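Local coordinates for protein acidocalcisomal pyrophosphatase (Trypanosoma brucei brucei, PDB 5C5V) that probably hydrolyses inorganic pyrophosphate to phosphate with the help of magnesium ions, at residues 108-113 / 174-179. Numbering follows the deposited sequence.
Sequences SYRVLY and FNPIKQ
V111 and I177 form a single antiparallel hydrogen-bonded bridge, a worked example of how one pair of backbone bonds can join two sheets. V111 N donates to I177 O at 2.8 Å, and I177 N returns a bond to V111 O. Beyond the pair, waters take over: one accepts from the amide of Q179 and lies within hydrogen-bonding distance of Y109 O, the other joins F174 O to the amide of Y113.

The two faces differ sharply. On the buried one, V111 CB meets I177 CB at 3.8 Å. With I177 CG1 anti to its carbonyl carbon (chi1 -77°) and the chain extended beyond it, CD1 reaches the edge of the Y113 ring, near its plane, and comes within 3.2 Å of Y113 OH. That hydroxyl is hydrogen-bonded to G236 O, while F166 and I168 pack against I177.

On the other face R110 and K178 run side by side in the same direction. A bend at R110 chi2 (-67°) turns CD out of an extended course; CD rests 3.9 Å from P176 CG, and the guanidinium lies with K178 CB over one face, offset toward the rim. R110 NH1 donates to Y109 O at 2.8 Å, from above the carbonyl plane yet within the guanidinium's own plane, and also to P107 O; with the salt bridge from NH2 to E172, these bonds limit the group's rotation.

The bridge thus ties strand 110-117, paired with 94-101 and 123-126, to strand 177-182 of the pyrophosphatase domain, beside E167, a magnesium ligand. Although R110 NH2 and K178 NZ stand only 4.6 Å apart, E172 also forms a long, weak ion pair with K178; its shared negative charge would be expected to ease the repulsion between the two cations.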
loop_
_atom_site.group_PDB
_atom_site.type_symbol
_atom_site.label_atom_id
_atom_site.label_comp_id
_atom_site.label_asym_id
_atom_site.label_seq_id
_atom_site.Cartn_x
_atom_site.Cartn_y
_atom_site.Cartn_z
ATOM N N SER A 108 -21.611 -1.452 -34.668
ATOM C CA SER A 108 -22.844 -0.873 -34.141
ATOM C C SER A 108 -22.720 -0.529 -32.661
ATOM O O SER A 108 -23.505 0.253 -32.125
ATOM C CB SER A 108 -24.026 -1.822 -34.358
ATOM O OG SER A 108 -23.866 -3.010 -33.601
ATOM N N TYR A 109 -21.729 -1.116 -32.007
ATOM C CA TYR A 109 -21.555 -0.941 -30.576
ATOM C C TYR A 109 -21.337 0.516 -30.173
ATOM O O TYR A 109 -20.525 1.219 -30.766
ATOM C CB TYR A 109 -20.387 -1.792 -30.104
ATOM C CG TYR A 109 -20.179 -1.795 -28.612
ATOM C CD1 TYR A 109 -21.064 -2.454 -27.769
ATOM C CD2 TYR A 109 -19.082 -1.157 -28.049
ATOM C CE1 TYR A 109 -20.867 -2.472 -26.398
ATOM C CE2 TYR A 109 -18.867 -1.173 -26.675
ATOM C CZ TYR A 109 -19.765 -1.826 -25.855
ATOM O OH TYR A 109 -19.556 -1.833 -24.493
ATOM N N ARG A 110 -22.073 0.957 -29.158
ATOM C CA ARG A 110 -21.942 2.304 -28.613
ATOM C C ARG A 110 -22.036 2.267 -27.092
ATOM O O ARG A 110 -22.755 1.442 -26.519
ATOM C CB ARG A 110 -23.025 3.245 -29.176
ATOM C CG ARG A 110 -22.882 3.600 -30.653
ATOM C CD ARG A 110 -21.646 4.440 -30.907
ATOM N NE ARG A 110 -21.539 4.855 -32.305
ATOM C CZ ARG A 110 -21.209 4.041 -33.302
ATOM N NH1 ARG A 110 -20.945 2.762 -33.056
ATOM N NH2 ARG A 110 -21.140 4.503 -34.540
ATOM N N VAL A 111 -21.279 3.140 -26.438
ATOM C CA VAL A 111 -21.452 3.362 -25.012
ATOM C C VAL A 111 -22.012 4.760 -24.794
ATOM O O VAL A 111 -21.343 5.755 -25.065
ATOM C CB VAL A 111 -20.143 3.210 -24.230
ATOM C CG1 VAL A 111 -20.424 3.375 -22.752
ATOM C CG2 VAL A 111 -19.493 1.850 -24.518
ATOM N N LEU A 112 -23.247 4.820 -24.309
ATOM C CA LEU A 112 -23.951 6.079 -24.128
ATOM C C LEU A 112 -23.921 6.527 -22.678
ATOM O O LEU A 112 -23.918 5.693 -21.771
ATOM C CB LEU A 112 -25.408 5.962 -24.600
ATOM C CG LEU A 112 -25.638 5.878 -26.108
ATOM C CD1 LEU A 112 -24.966 4.639 -26.661
ATOM C CD2 LEU A 112 -27.137 5.903 -26.456
ATOM N N TYR A 113 -23.911 7.846 -22.481
ATOM C CA TYR A 113 -23.881 8.447 -21.158
ATOM C C TYR A 113 -25.136 9.257 -20.869
ATOM O O TYR A 113 -25.676 9.936 -21.746
ATOM C CB TYR A 113 -22.652 9.335 -21.003
ATOM C CG TYR A 113 -21.347 8.561 -20.985
ATOM C CD1 TYR A 113 -20.644 8.357 -19.802
ATOM C CD2 TYR A 113 -20.825 8.034 -22.158
ATOM C CE1 TYR A 113 -19.439 7.640 -19.791
ATOM C CE2 TYR A 113 -19.652 7.328 -22.163
ATOM C CZ TYR A 113 -18.959 7.132 -20.980
ATOM O OH TYR A 113 -17.790 6.432 -21.021
ATOM N N PHE A 174 -23.831 13.701 -28.814
ATOM C CA PHE A 174 -23.711 13.163 -27.468
ATOM C C PHE A 174 -22.406 12.345 -27.317
ATOM O O PHE A 174 -22.136 11.806 -26.250
ATOM C CB PHE A 174 -24.950 12.322 -27.100
ATOM C CG PHE A 174 -26.240 13.131 -27.013
ATOM C CD1 PHE A 174 -26.463 14.005 -25.956
ATOM C CD2 PHE A 174 -27.222 13.015 -27.992
ATOM C CE1 PHE A 174 -27.656 14.769 -25.881
ATOM C CE2 PHE A 174 -28.415 13.767 -27.933
ATOM C CZ PHE A 174 -28.632 14.640 -26.876
ATOM N N ASN A 175 -21.622 12.276 -28.397
ATOM C CA ASN A 175 -20.268 11.736 -28.389
ATOM C C ASN A 175 -20.135 10.415 -27.637
ATOM O O ASN A 175 -19.315 10.280 -26.735
ATOM C CB ASN A 175 -19.306 12.765 -27.801
ATOM C CG ASN A 175 -19.499 14.133 -28.400
ATOM O OD1 ASN A 175 -19.912 15.059 -27.715
ATOM N ND2 ASN A 175 -19.223 14.266 -29.685
ATOM N N PRO A 176 -20.967 9.438 -28.000
ATOM C CA PRO A 176 -20.848 8.134 -27.363
ATOM C C PRO A 176 -19.486 7.509 -27.644
ATOM O O PRO A 176 -18.792 7.919 -28.577
ATOM C CB PRO A 176 -21.970 7.329 -28.016
ATOM C CG PRO A 176 -22.174 7.987 -29.349
ATOM C CD PRO A 176 -21.985 9.443 -29.064
ATOM N N ILE A 177 -19.098 6.534 -26.836
ATOM C CA ILE A 177 -17.892 5.788 -27.146
ATOM C C ILE A 177 -18.194 4.724 -28.188
ATOM O O ILE A 177 -19.200 4.019 -28.120
ATOM C CB ILE A 177 -17.293 5.160 -25.907
ATOM C CG1 ILE A 177 -16.564 6.241 -25.109
ATOM C CG2 ILE A 177 -16.325 4.063 -26.300
ATOM C CD1 ILE A 177 -16.127 5.791 -23.728
ATOM N N LYS A 178 -17.323 4.645 -29.178
ATOM C CA LYS A 178 -17.422 3.619 -30.199
ATOM C C LYS A 178 -16.056 2.991 -30.461
ATOM O O LYS A 178 -15.024 3.468 -29.963
ATOM C CB LYS A 178 -17.990 4.197 -31.491
ATOM C CG LYS A 178 -17.018 5.079 -32.240
ATOM C CD LYS A 178 -17.662 5.618 -33.511
ATOM C CE LYS A 178 -16.640 6.232 -34.453
ATOM N NZ LYS A 178 -17.050 6.065 -35.881
ATOM N N GLN A 179 -16.052 1.907 -31.225
ATOM C CA GLN A 179 -14.789 1.349 -31.659
ATOM C C GLN A 179 -14.351 2.060 -32.935
ATOM O O GLN A 179 -15.122 2.197 -33.889
ATOM C CB GLN A 179 -14.891 -0.163 -31.873
ATOM C CG GLN A 179 -13.533 -0.833 -31.996
ATOM C CD GLN A 179 -13.592 -2.342 -31.860
ATOM O OE1 GLN A 179 -14.645 -2.919 -31.589
ATOM N NE2 GLN A 179 -12.453 -2.991 -32.062
HETATM O O HOH W 1 -18.373 0.387 -32.252
HETATM O O HOH W 2 -23.711 9.755 -24.753
#